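Local coordinates for putative cell surface protein (PDB 4OFQ) that probably serves in adhesion as the C-terminal part of an antigen I/II-family protein on the surface of Streptococcus pyogenes, at residues Thr19-Lys24 with Thr40-Gln45; Ala87-Asp92 with Lys145-Thr150; Glu236-Asp241 with His289-Phe294; Asp248-Asp253 with Ala312-Lys317; Asp260-Asp265 with Lys301-Ser306. One frame throughout, in Å; residues are numbered along the deposited sequence.

Contact 1. Residues Thr19-Lys24 with Thr40-Gln45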
# COMPACT_ATOMS: atom_id res chain seq x y z
N THR A 19 11.35 -10.54 -1.46
CA THR A 19 10.61 -10.16 -0.26
C THR A 19 10.17 -8.70 -0.41
O THR A 19 10.63 -8.00 -1.30
CB THR A 19 11.44 -10.36 1.00
OG1 THR A 19 10.61 -10.18 2.16
CG2 THR A 19 12.59 -9.37 1.03
N ILE A 20 9.24 -8.27 0.43
CA ILE A 20 8.83 -6.88 0.46
C ILE A 20 9.14 -6.39 1.87
O ILE A 20 8.93 -7.12 2.84
CB ILE A 20 7.32 -6.71 0.11
CG1 ILE A 20 6.89 -5.25 0.20
CG2 ILE A 20 6.44 -7.59 1.03
CD1 ILE A 20 5.47 -5.01 -0.26
N VAL A 21 9.64 -5.16 1.99
CA VAL A 21 10.15 -4.69 3.28
C VAL A 21 9.54 -3.36 3.69
O VAL A 21 9.18 -2.54 2.83
CB VAL A 21 11.69 -4.57 3.27
CG1 VAL A 21 12.33 -5.94 3.04
CG2 VAL A 21 12.13 -3.58 2.19
N ASP A 22 9.41 -3.13 4.99
CA ASP A 22 8.89 -1.85 5.45
C ASP A 22 10.00 -0.82 5.56
O ASP A 22 11.14 -1.08 5.14
CB ASP A 22 8.09 -1.98 6.76
CG ASP A 22 8.94 -2.40 7.94
OD1 ASP A 22 10.19 -2.42 7.87
OD2 ASP A 22 8.33 -2.73 8.99
N ASP A 23 9.67 0.32 6.17
CA ASP A 23 10.60 1.43 6.31
C ASP A 23 11.74 1.13 7.29
O ASP A 23 12.71 1.87 7.36
CB ASP A 23 9.87 2.72 6.72
CG ASP A 23 9.07 2.58 8.01
OD1 ASP A 23 8.73 1.45 8.41
OD2 ASP A 23 8.77 3.63 8.64
N LYS A 24 11.61 0.03 8.03
CA LYS A 24 12.69 -0.43 8.91
C LYS A 24 13.37 -1.70 8.41
O LYS A 24 14.10 -2.36 9.16
CB LYS A 24 12.19 -0.62 10.34
CG LYS A 24 11.55 0.63 10.93
CD LYS A 24 11.25 0.46 12.41
CE LYS A 24 10.06 1.32 12.83
NZ LYS A 24 8.82 0.93 12.09
N THR A 40 8.24 -1.76 -1.71
CA THR A 40 9.66 -1.93 -1.95
C THR A 40 10.07 -3.38 -1.78
O THR A 40 9.98 -3.94 -0.69
CB THR A 40 10.50 -1.03 -1.04
OG1 THR A 40 10.23 0.33 -1.36
CG2 THR A 40 12.01 -1.31 -1.25
N TYR A 41 10.50 -3.98 -2.89
CA TYR A 41 10.90 -5.37 -2.92
C TYR A 41 12.41 -5.49 -2.99
O TYR A 41 13.09 -4.64 -3.60
CB TYR A 41 10.32 -6.06 -4.15
CG TYR A 41 8.81 -6.10 -4.23
CD1 TYR A 41 8.08 -7.05 -3.52
CD2 TYR A 41 8.11 -5.21 -5.05
CE1 TYR A 41 6.69 -7.10 -3.61
CE2 TYR A 41 6.74 -5.25 -5.15
CZ TYR A 41 6.03 -6.20 -4.43
OH TYR A 41 4.66 -6.23 -4.52
N VAL A 42 12.93 -6.55 -2.38
CA VAL A 42 14.34 -6.90 -2.53
C VAL A 42 14.35 -8.30 -3.14
O VAL A 42 13.81 -9.24 -2.57
CB VAL A 42 15.04 -6.90 -1.15
CG1 VAL A 42 16.54 -7.23 -1.30
CG2 VAL A 42 14.84 -5.56 -0.44
N ALA A 43 14.93 -8.41 -4.34
CA ALA A 43 14.90 -9.66 -5.08
C ALA A 43 16.31 -10.18 -5.23
O ALA A 43 17.25 -9.40 -5.44
CB ALA A 43 14.26 -9.44 -6.45
N LYS A 44 16.46 -11.50 -5.12
CA LYS A 44 17.76 -12.13 -5.29
C LYS A 44 17.82 -12.96 -6.57
O LYS A 44 16.90 -13.73 -6.86
CB LYS A 44 18.10 -13.04 -4.10
CG LYS A 44 19.39 -13.85 -4.30
CD LYS A 44 19.77 -14.68 -3.08
CE LYS A 44 18.94 -15.94 -3.00
NZ LYS A 44 19.36 -16.83 -1.87
N GLN A 45 18.91 -12.79 -7.30
CA GLN A 45 19.25 -13.61 -8.46
C GLN A 45 20.36 -14.54 -7.97
O GLN A 45 21.48 -14.09 -7.68
CB GLN A 45 19.73 -12.71 -9.60
CG GLN A 45 20.13 -13.39 -10.93
CD GLN A 45 20.29 -12.36 -12.05
OE1 GLN A 45 20.50 -11.17 -11.79
NE2 GLN A 45 20.19 -12.81 -13.31
O HOH W 1 7.14 -1.99 1.00
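T19 and V42 form a hydrogen-bonded pair, and I20 and Y41 the non-hydrogen-bonded pair beside it, where strands 17-20 and 38-45 run antiparallel in this beta-sandwich adhesin. Three backbone bonds join them: T19 N to V42 O at 3.0 Å, V42 N to T19 O at 2.9 Å, and V21 N to T40 O at 3.0 Å. Beyond the last a water takes over, accepting from T40 N and donating to V21 O. Apolar contacts follow the two faces. On that of I20 and Y41, I20 CB lies 3.7 Å from Y41 CD1, and both side chains pack on V184 of strand 177-188. On the other, T19 and V42 run side by side, CG2 of T19 4.1 Å from CB of V42. T40 OG1 bonds to S154 OG of strand 149-157. With CG beside its own backbone N (chi1 -61°), Y41 presents its ring edge to T19 O, which lies near the ring plane, 3.5 Å from Y41 CD1.

Contact 2. Residues Ala87-Asp92 with Lys145-Thr150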
# COMPACT_ATOMS: atom_id res chain seq x y z
N ALA A 87 25.80 -6.65 -7.37
CA ALA A 87 26.37 -7.97 -7.14
C ALA A 87 26.81 -8.06 -5.69
O ALA A 87 26.97 -7.05 -5.02
CB ALA A 87 27.55 -8.20 -8.07
N ALA A 88 27.01 -9.29 -5.23
CA ALA A 88 27.44 -9.53 -3.85
C ALA A 88 28.77 -8.87 -3.49
O ALA A 88 29.04 -8.63 -2.31
CB ALA A 88 27.51 -11.01 -3.58
N ASN A 89 29.59 -8.56 -4.49
CA ASN A 89 30.86 -7.91 -4.24
C ASN A 89 30.73 -6.39 -4.20
O ASN A 89 31.73 -5.67 -4.12
CB ASN A 89 31.90 -8.33 -5.29
CG ASN A 89 31.58 -7.82 -6.68
OD1 ASN A 89 30.49 -7.29 -6.93
ND2 ASN A 89 32.52 -7.98 -7.61
N GLY A 90 29.49 -5.91 -4.26
CA GLY A 90 29.21 -4.49 -4.21
C GLY A 90 29.10 -3.80 -5.56
O GLY A 90 28.67 -2.65 -5.61
N ASP A 91 29.49 -4.47 -6.64
CA ASP A 91 29.46 -3.85 -7.97
C ASP A 91 28.06 -3.38 -8.36
O ASP A 91 27.09 -4.12 -8.21
CB ASP A 91 29.96 -4.81 -9.06
CG ASP A 91 31.44 -5.12 -8.96
OD1 ASP A 91 32.14 -4.49 -8.14
OD2 ASP A 91 31.91 -5.99 -9.73
N ASP A 92 27.97 -2.16 -8.88
CA ASP A 92 26.74 -1.70 -9.53
C ASP A 92 26.69 -2.35 -10.91
O ASP A 92 27.55 -2.07 -11.75
CB ASP A 92 26.77 -0.18 -9.65
CG ASP A 92 25.59 0.38 -10.43
OD1 ASP A 92 24.61 -0.36 -10.68
OD2 ASP A 92 25.65 1.57 -10.81
N LYS A 145 31.63 -16.97 -10.23
CA LYS A 145 32.14 -16.67 -8.89
C LYS A 145 31.07 -16.85 -7.81
O LYS A 145 31.34 -16.64 -6.62
CB LYS A 145 32.71 -15.25 -8.85
CG LYS A 145 33.89 -15.04 -9.80
CD LYS A 145 34.50 -13.66 -9.63
CE LYS A 145 35.69 -13.47 -10.55
NZ LYS A 145 36.25 -12.09 -10.45
N GLY A 146 29.87 -17.23 -8.22
CA GLY A 146 28.78 -17.46 -7.28
C GLY A 146 28.33 -16.19 -6.58
O GLY A 146 27.89 -16.22 -5.43
N LEU A 147 28.43 -15.06 -7.27
CA LEU A 147 28.06 -13.77 -6.71
C LEU A 147 26.63 -13.41 -7.06
O LEU A 147 26.34 -12.99 -8.19
CB LEU A 147 29.03 -12.69 -7.20
CG LEU A 147 30.51 -12.88 -6.83
CD1 LEU A 147 31.42 -11.88 -7.56
CD2 LEU A 147 30.67 -12.73 -5.33
N ASP A 148 25.73 -13.56 -6.09
CA ASP A 148 24.32 -13.23 -6.29
C ASP A 148 24.12 -11.77 -6.69
O ASP A 148 24.89 -10.89 -6.30
CB ASP A 148 23.49 -13.49 -5.02
CG ASP A 148 23.47 -14.95 -4.60
OD1 ASP A 148 23.79 -15.85 -5.42
OD2 ASP A 148 23.11 -15.19 -3.43
N ILE A 149 23.06 -11.51 -7.44
CA ILE A 149 22.67 -10.15 -7.76
C ILE A 149 21.44 -9.80 -6.94
O ILE A 149 20.50 -10.60 -6.85
CB ILE A 149 22.37 -9.97 -9.26
CG1 ILE A 149 23.45 -10.64 -10.12
CG2 ILE A 149 22.24 -8.47 -9.60
CD1 ILE A 149 24.86 -10.10 -9.90
N THR A 150 21.45 -8.61 -6.33
CA THR A 150 20.33 -8.14 -5.52
C THR A 150 19.66 -6.93 -6.18
O THR A 150 20.31 -5.91 -6.45
CB THR A 150 20.77 -7.78 -4.09
OG1 THR A 150 21.35 -8.94 -3.47
CG2 THR A 150 19.59 -7.28 -3.25
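A87 and I149 face each other as an antiparallel non-hydrogen-bonded pair, CA atoms 4.3 Å apart, where strand 80-87 leaves its neighbour 149-157 through a type I beta turn from A87 to G90. One carbonyl serves the first two residues of that turn: D148 O takes a weak, bent bond from A88 N at 2.9 Å and also a CA-H contact from A87. On the other side of the contact a Schellman motif at G146, with positive phi, ends helix 135-143 just before L147.

Mostly small or apolar side chains meet. I149 turns at CG1 (chi2 -60°), which sets CD1 3.8 Å from A87 CB. L147 has CG beside its own backbone N (chi1 -61°), and its two methyls divide the turn between them: CD2 lies 4.0 Å from A88 CB, while CD1 touches the amide of N89, whose side chain crosses L147 at about a right angle. D148 sends its carboxylate away to the backbone N of F47. The N89 amide is held at both ends. ND2 gives a weak bond to D91 OD2, which is also hydrogen-bonded to Y142 OH of helix 135-143. In an Asx turn, N89 OD1 accepts from D91 N at 3.0 Å, with the donor above the plane of the amide carbonyl.

Contact 3. Residues Glu236-Asp241 with His289-Phe294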
# COMPACT_ATOMS: atom_id res chain seq x y z
N GLU A 236 -0.96 9.61 10.05
CA GLU A 236 -2.09 10.55 9.91
C GLU A 236 -3.42 9.84 10.05
O GLU A 236 -3.60 8.75 9.50
CB GLU A 236 -2.04 11.24 8.54
CG GLU A 236 -3.25 12.15 8.26
CD GLU A 236 -3.19 12.80 6.89
OE1 GLU A 236 -2.98 12.09 5.89
OE2 GLU A 236 -3.36 14.04 6.82
N TYR A 237 -4.35 10.46 10.77
CA TYR A 237 -5.72 9.98 10.93
C TYR A 237 -6.51 11.24 11.28
O TYR A 237 -6.53 11.69 12.44
CB TYR A 237 -5.83 8.92 12.04
CG TYR A 237 -7.11 8.09 12.05
CD1 TYR A 237 -8.29 8.57 12.64
CD2 TYR A 237 -7.13 6.81 11.52
CE1 TYR A 237 -9.47 7.79 12.67
CE2 TYR A 237 -8.29 6.03 11.53
CZ TYR A 237 -9.46 6.52 12.10
OH TYR A 237 -10.58 5.71 12.12
N LYS A 238 -7.11 11.83 10.27
CA LYS A 238 -7.69 13.17 10.37
C LYS A 238 -9.06 13.22 9.72
O LYS A 238 -9.23 12.76 8.59
CB LYS A 238 -6.75 14.18 9.69
CG LYS A 238 -7.26 15.62 9.72
CD LYS A 238 -6.18 16.59 9.25
CE LYS A 238 -5.94 16.50 7.76
NZ LYS A 238 -5.02 17.61 7.33
N PHE A 239 -10.03 13.78 10.44
CA PHE A 239 -11.38 13.97 9.92
C PHE A 239 -11.46 15.38 9.37
O PHE A 239 -11.07 16.34 10.05
CB PHE A 239 -12.42 13.85 11.04
CG PHE A 239 -12.44 12.52 11.74
CD1 PHE A 239 -11.49 12.21 12.70
CD2 PHE A 239 -13.47 11.62 11.51
CE1 PHE A 239 -11.52 11.00 13.38
CE2 PHE A 239 -13.52 10.41 12.19
CZ PHE A 239 -12.53 10.10 13.13
N VAL A 240 -11.98 15.53 8.15
CA VAL A 240 -12.22 16.85 7.58
C VAL A 240 -13.68 16.98 7.14
O VAL A 240 -14.22 16.13 6.42
CB VAL A 240 -11.28 17.12 6.39
CG1 VAL A 240 -11.52 18.51 5.84
CG2 VAL A 240 -9.83 16.98 6.82
N ASP A 241 -14.34 18.06 7.55
CA ASP A 241 -15.77 18.19 7.25
C ASP A 241 -16.09 19.64 6.93
O ASP A 241 -15.91 20.52 7.78
CB ASP A 241 -16.59 17.68 8.45
CG ASP A 241 -18.05 17.50 8.13
OD1 ASP A 241 -18.59 18.30 7.34
OD2 ASP A 241 -18.66 16.55 8.65
N HIS A 289 -15.31 25.29 7.91
CA HIS A 289 -14.39 24.17 7.80
C HIS A 289 -14.04 23.57 9.17
O HIS A 289 -13.53 24.26 10.04
CB HIS A 289 -13.11 24.61 7.08
CG HIS A 289 -12.18 23.48 6.74
ND1 HIS A 289 -11.15 23.09 7.56
CD2 HIS A 289 -12.12 22.68 5.64
CE1 HIS A 289 -10.49 22.09 6.99
NE2 HIS A 289 -11.05 21.83 5.83
N TYR A 290 -14.33 22.28 9.32
CA TYR A 290 -14.07 21.55 10.55
C TYR A 290 -12.99 20.49 10.33
O TYR A 290 -13.04 19.74 9.36
CB TYR A 290 -15.35 20.87 11.04
CG TYR A 290 -15.13 19.86 12.15
CD1 TYR A 290 -14.86 18.52 11.86
CD2 TYR A 290 -15.20 20.24 13.48
CE1 TYR A 290 -14.66 17.59 12.86
CE2 TYR A 290 -14.99 19.33 14.50
CZ TYR A 290 -14.73 18.00 14.18
OH TYR A 290 -14.53 17.08 15.17
N GLU A 291 -12.06 20.39 11.26
CA GLU A 291 -11.01 19.39 11.17
C GLU A 291 -10.73 18.82 12.56
O GLU A 291 -10.66 19.56 13.54
CB GLU A 291 -9.76 20.09 10.64
CG GLU A 291 -8.60 19.20 10.33
CD GLU A 291 -7.42 20.01 9.85
OE1 GLU A 291 -7.51 20.61 8.76
OE2 GLU A 291 -6.41 20.07 10.59
N LEU A 292 -10.60 17.50 12.66
CA LEU A 292 -10.08 16.89 13.89
C LEU A 292 -8.95 15.94 13.50
O LEU A 292 -9.17 14.98 12.76
CB LEU A 292 -11.18 16.17 14.68
CG LEU A 292 -10.77 15.54 16.02
CD1 LEU A 292 -11.91 15.58 17.02
CD2 LEU A 292 -10.31 14.11 15.82
N ALA A 293 -7.76 16.21 14.01
CA ALA A 293 -6.58 15.42 13.66
C ALA A 293 -5.96 14.76 14.88
O ALA A 293 -5.73 15.41 15.91
CB ALA A 293 -5.53 16.30 12.98
N PHE A 294 -5.66 13.47 14.76
CA PHE A 294 -4.89 12.82 15.80
C PHE A 294 -3.45 13.32 15.80
O PHE A 294 -2.88 13.58 14.74
CB PHE A 294 -4.97 11.31 15.65
CG PHE A 294 -6.16 10.72 16.33
CD1 PHE A 294 -7.37 10.62 15.67
CD2 PHE A 294 -6.08 10.30 17.65
CE1 PHE A 294 -8.49 10.10 16.32
CE2 PHE A 294 -7.18 9.78 18.31
CZ PHE A 294 -8.39 9.68 17.64
O HOH W 2 -3.55 12.95 12.02
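F239 and L292 bond reciprocally through their backbones, F239 N to L292 O at 2.7 Å and L292 N to F239 O at 2.9 Å, in the antiparallel pairing of strands 237-242 and 289-294. D241 and Y290 form a second such pair. F294 N reaches Y237 O in a nearly straight bond (173°), and a water closes the end, accepting from Y237 N and donating to F294 O. K238 and V240 bond outward to strand 323-332, E291 and A293 to strand 279-284. Buried polar ends have partners too: Y237 OH at W224 O, D241 OD2 at K195 NZ, Y290 OH at D253 OD2. F239 CD1 lies 3.8 Å from L292 CD2, and Y237 CD1 equally near F294 CD1, facing strands 248-257 and 310-318 as in a beta sandwich. K238 CD lies 3.7 Å from E291 CG and carboxylate carbon CD; chi3 (72°) then turns CE. Backbone bonds and apolar contacts thus join the strands; K238 NZ and E291 OE1, too distant for a salt bridge, may still attract.

Contact 4. Residues Asp248-Asp253 with Ala312-Lys317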
# COMPACT_ATOMS: atom_id res chain seq x y z
N ASP A 248 -26.05 25.11 9.38
CA ASP A 248 -25.61 24.33 10.54
C ASP A 248 -24.61 25.15 11.32
O ASP A 248 -23.58 25.55 10.80
CB ASP A 248 -24.92 23.03 10.11
CG ASP A 248 -25.88 21.91 9.76
OD1 ASP A 248 -27.09 22.01 10.06
OD2 ASP A 248 -25.41 20.91 9.17
N LEU A 249 -24.92 25.41 12.58
CA LEU A 249 -23.99 26.18 13.41
C LEU A 249 -23.29 25.24 14.39
O LEU A 249 -23.91 24.72 15.32
CB LEU A 249 -24.75 27.29 14.14
CG LEU A 249 -23.98 28.13 15.17
CD1 LEU A 249 -22.97 29.04 14.50
CD2 LEU A 249 -24.96 28.92 16.01
N TYR A 250 -22.00 25.01 14.16
CA TYR A 250 -21.16 24.17 15.02
C TYR A 250 -21.29 24.52 16.50
O TYR A 250 -21.21 25.69 16.88
CB TYR A 250 -19.69 24.26 14.58
CG TYR A 250 -18.73 23.44 15.42
CD1 TYR A 250 -18.51 22.10 15.16
CD2 TYR A 250 -18.02 24.03 16.46
CE1 TYR A 250 -17.62 21.35 15.93
CE2 TYR A 250 -17.12 23.29 17.23
CZ TYR A 250 -16.93 21.96 16.96
OH TYR A 250 -16.04 21.24 17.73
N GLN A 251 -21.49 23.49 17.32
CA GLN A 251 -21.57 23.67 18.77
C GLN A 251 -20.37 23.05 19.47
O GLN A 251 -19.66 23.72 20.21
CB GLN A 251 -22.86 23.06 19.33
CG GLN A 251 -24.14 23.64 18.73
CD GLN A 251 -24.32 25.09 19.10
OE1 GLN A 251 -24.35 25.44 20.29
NE2 GLN A 251 -24.42 25.96 18.10
N LYS A 252 -20.14 21.76 19.23
CA LYS A 252 -19.07 21.05 19.92
C LYS A 252 -18.80 19.71 19.25
O LYS A 252 -19.59 19.24 18.43
CB LYS A 252 -19.46 20.82 21.38
CG LYS A 252 -20.43 19.67 21.58
CD LYS A 252 -20.61 19.36 23.06
CE LYS A 252 -20.87 17.88 23.29
NZ LYS A 252 -19.74 17.01 22.85
N ASP A 253 -17.68 19.07 19.59
CA ASP A 253 -17.46 17.72 19.10
C ASP A 253 -17.06 16.78 20.22
O ASP A 253 -16.94 17.18 21.39
CB ASP A 253 -16.43 17.69 17.97
CG ASP A 253 -15.03 18.07 18.43
OD1 ASP A 253 -14.86 18.42 19.62
OD2 ASP A 253 -14.10 18.02 17.61
N ALA A 312 -15.99 10.41 15.29
CA ALA A 312 -16.20 11.77 15.75
C ALA A 312 -17.69 12.09 15.74
O ALA A 312 -18.42 11.68 14.84
CB ALA A 312 -15.44 12.75 14.87
N PHE A 313 -18.14 12.80 16.77
CA PHE A 313 -19.53 13.25 16.81
C PHE A 313 -19.54 14.75 16.85
O PHE A 313 -18.99 15.36 17.77
CB PHE A 313 -20.25 12.71 18.05
CG PHE A 313 -20.37 11.22 18.06
CD1 PHE A 313 -19.32 10.43 18.49
CD2 PHE A 313 -21.53 10.61 17.60
CE1 PHE A 313 -19.43 9.05 18.49
CE2 PHE A 313 -21.64 9.23 17.61
CZ PHE A 313 -20.59 8.45 18.05
N VAL A 314 -20.19 15.35 15.86
CA VAL A 314 -20.19 16.79 15.69
C VAL A 314 -21.60 17.32 15.90
O VAL A 314 -22.53 16.93 15.18
CB VAL A 314 -19.67 17.18 14.29
CG1 VAL A 314 -19.79 18.68 14.07
CG2 VAL A 314 -18.23 16.72 14.12
N VAL A 315 -21.75 18.19 16.89
CA VAL A 315 -23.06 18.71 17.28
C VAL A 315 -23.25 20.10 16.69
O VAL A 315 -22.39 20.96 16.85
CB VAL A 315 -23.19 18.78 18.81
CG1 VAL A 315 -24.50 19.41 19.20
CG2 VAL A 315 -23.07 17.38 19.43
N VAL A 316 -24.36 20.30 15.97
CA VAL A 316 -24.66 21.59 15.36
C VAL A 316 -26.08 22.04 15.71
O VAL A 316 -26.92 21.23 16.10
CB VAL A 316 -24.51 21.56 13.80
CG1 VAL A 316 -23.14 21.01 13.40
CG2 VAL A 316 -25.63 20.74 13.16
N LYS A 317 -26.33 23.34 15.60
CA LYS A 317 -27.67 23.90 15.75
C LYS A 317 -28.19 24.30 14.36
O LYS A 317 -27.46 24.90 13.56
CB LYS A 317 -27.63 25.10 16.69
CG LYS A 317 -28.91 25.90 16.76
CD LYS A 317 -28.70 27.12 17.65
CE LYS A 317 -29.97 27.95 17.81
NZ LYS A 317 -29.73 29.12 18.71
O HOH W 3 -20.39 15.50 20.55
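A classic beta bulge sets two residues, Q251 and K252, opposite the single residue V315, shifting the register of edge strand 248-257 by one residue against strand 310-318. V315 O takes Q251 N at 2.7 Å and, weakly, K252 N at 3.4 Å, while V315 N returns a nearly straight bond to K252 O. Regular pairing lies ahead of the bulge, where L249 and K317 bond in both directions. L249 O is gripped twice: K317 N reaches it at 2.8 Å and Q251 NE2 at 3.1 Å, from opposite faces of the carbonyl plane. The Q251 chain bends at chi2 (-66°), so that CD turns back toward L249, and NE2 also rests against K317 CB.

On the inner face, the edge of the Y250 ring meets V314, CD1 lying 3.8 Å from CG1, and the ring stacks with Y283. K252 N stands over the centre of the same ring, 3.9 Å above its plane. D248 lays its carboxylate against V316, CG 3.6 Å from CG2, and its oxygens are taken by R318 and by Y219 OH. Outside, a water links K252 NZ to F313 O. The glutamine amide ties the bulge back to its own strand. Across the strands, V315 O spends itself on one short and one weak backbone bond, so pairing continues through the distortion.

Contact 5. Residues Asp260-Asp265 with Lys301-Ser306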
# COMPACT_ATOMS: atom_id res chain seq x y z
N ASP A 260 -10.43 -1.47 21.01
CA ASP A 260 -9.36 -1.42 22.00
C ASP A 260 -8.03 -1.09 21.30
O ASP A 260 -7.67 -1.73 20.31
CB ASP A 260 -9.21 -2.75 22.74
CG ASP A 260 -10.38 -3.07 23.65
OD1 ASP A 260 -11.16 -2.16 24.01
OD2 ASP A 260 -10.50 -4.25 24.03
N ILE A 261 -7.31 -0.11 21.84
CA ILE A 261 -6.06 0.36 21.25
C ILE A 261 -4.89 0.07 22.19
O ILE A 261 -4.89 0.51 23.34
CB ILE A 261 -6.11 1.87 20.94
CG1 ILE A 261 -7.27 2.18 19.98
CG2 ILE A 261 -4.78 2.36 20.34
CD1 ILE A 261 -7.65 3.66 19.95
N THR A 262 -3.89 -0.66 21.71
CA THR A 262 -2.72 -0.97 22.54
C THR A 262 -1.55 -0.11 22.10
O THR A 262 -1.28 0.01 20.91
CB THR A 262 -2.34 -2.46 22.46
OG1 THR A 262 -3.42 -3.25 22.96
CG2 THR A 262 -1.08 -2.75 23.28
N LEU A 263 -0.88 0.52 23.07
CA LEU A 263 0.25 1.40 22.78
C LEU A 263 1.56 0.66 23.02
O LEU A 263 1.56 -0.46 23.53
CB LEU A 263 0.19 2.67 23.63
CG LEU A 263 -1.12 3.43 23.46
CD1 LEU A 263 -1.11 4.71 24.26
CD2 LEU A 263 -1.39 3.73 21.97
N SER A 264 2.68 1.29 22.65
CA SER A 264 3.98 0.62 22.70
C SER A 264 4.44 0.36 24.13
O SER A 264 5.24 -0.56 24.38
CB SER A 264 5.03 1.43 21.94
OG SER A 264 4.96 2.80 22.31
N ASP A 265 3.94 1.16 25.07
CA ASP A 265 4.28 0.97 26.48
C ASP A 265 3.50 -0.17 27.12
O ASP A 265 3.67 -0.46 28.30
CB ASP A 265 4.10 2.26 27.29
CG ASP A 265 2.67 2.77 27.30
OD1 ASP A 265 1.75 2.06 26.84
OD2 ASP A 265 2.46 3.90 27.79
N LYS A 301 2.68 5.73 18.66
CA LYS A 301 2.76 4.78 19.76
C LYS A 301 1.85 3.55 19.59
O LYS A 301 1.95 2.60 20.36
CB LYS A 301 2.45 5.48 21.09
CG LYS A 301 3.46 6.57 21.45
CD LYS A 301 3.07 7.27 22.74
CE LYS A 301 4.19 8.17 23.24
NZ LYS A 301 3.85 8.77 24.56
N VAL A 302 0.96 3.57 18.59
CA VAL A 302 0.05 2.45 18.37
C VAL A 302 0.82 1.30 17.71
O VAL A 302 1.42 1.48 16.66
CB VAL A 302 -1.17 2.86 17.51
CG1 VAL A 302 -2.12 1.68 17.30
CG2 VAL A 302 -1.92 4.01 18.16
N VAL A 303 0.82 0.13 18.33
CA VAL A 303 1.59 -0.99 17.79
C VAL A 303 0.89 -1.67 16.60
O VAL A 303 -0.31 -1.52 16.41
CB VAL A 303 1.95 -2.02 18.89
CG1 VAL A 303 2.85 -1.37 19.92
CG2 VAL A 303 0.70 -2.58 19.55
N ARG A 304 1.65 -2.40 15.78
CA ARG A 304 1.06 -3.00 14.58
C ARG A 304 0.13 -4.16 14.88
O ARG A 304 -0.73 -4.49 14.07
CB ARG A 304 2.14 -3.47 13.62
CG ARG A 304 2.45 -2.45 12.58
CD ARG A 304 3.47 -2.95 11.61
NE ARG A 304 4.38 -1.87 11.29
CZ ARG A 304 5.37 -1.97 10.42
NH1 ARG A 304 5.56 -3.11 9.75
NH2 ARG A 304 6.16 -0.93 10.20
N SER A 305 0.30 -4.77 16.04
CA SER A 305 -0.58 -5.87 16.43
C SER A 305 -1.89 -5.35 17.01
O SER A 305 -2.72 -6.15 17.48
CB SER A 305 0.12 -6.76 17.45
OG SER A 305 0.66 -5.98 18.49
N SER A 306 -2.08 -4.03 16.98
CA SER A 306 -3.32 -3.43 17.49
C SER A 306 -4.13 -2.76 16.39
O SER A 306 -3.58 -2.10 15.51
CB SER A 306 -3.02 -2.37 18.56
OG SER A 306 -4.21 -1.71 18.98
O HOH W 4 -5.26 -3.90 21.10
O HOH W 5 3.10 6.99 26.52
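S306 OG stands anti to its own backbone N (chi1 176°) and there accepts from T262 N, while T262 OG1 lies beside its backbone N (chi1 -62°) and meets the same hydroxyl through a water. The bond from T262 N to S306 OG is 2.9 Å long and nearly straight (175°), a serine side chain standing where a backbone acceptor would serve in a sheet. The water donates to S306 OG. A type I turn from V303 to S306, closed by S306 N on V303 O, brings this hydroxyl round to the short strand 261-262.

The other polar links are weak. V303 N reaches T262 O at 3.3 Å, and S264 N gives K301 O a strongly bent bond; L263 CA adds a CA-H contact to that oxygen at 3.2 Å. Apolar branches fill in between: V302 CG2 touches L263 CD2 at 3.9 Å and I261 CG2 at 4.0 Å, and V303 CG1 sits 3.6 Å from S264 CA. The extended K301 chain is exposed, and a water accepts from its NZ and donates weakly to D265 OD2. The contact packs the loop between helix 296-299 and strand 310-318 against strand 261-262 and the residues after it. Its one straight bond comes from a side-chain hydroxyl and both backbone bonds are weak, so the join rests largely on that serine and on methyl packing.

In the fold
Contacts 1 and 2 lie in the part of the chain related to the C2 domain of antigen I/II proteins, contacts 3, 4 and 5 in the C-terminal part, consistent with two beta-sandwich domains in series. Contacts 1 and 2, centres about 17 Å apart, share a sheet: strand 38-45 of the first neighbours strand 149-157 of the second. Contacts 3 and 4, centres about 14 Å apart, alternate along the chain and belong to two sheets whose side chains meet face to face, as in a sandwich. Contact 5 is nested inside the loop that contact 4 closes. Contacts 2 and 4 are farthest apart, about 62 Å between centres. A salt bridge from D22 to R304 joins contact 1 to contact 5, linking the two halves of the chain.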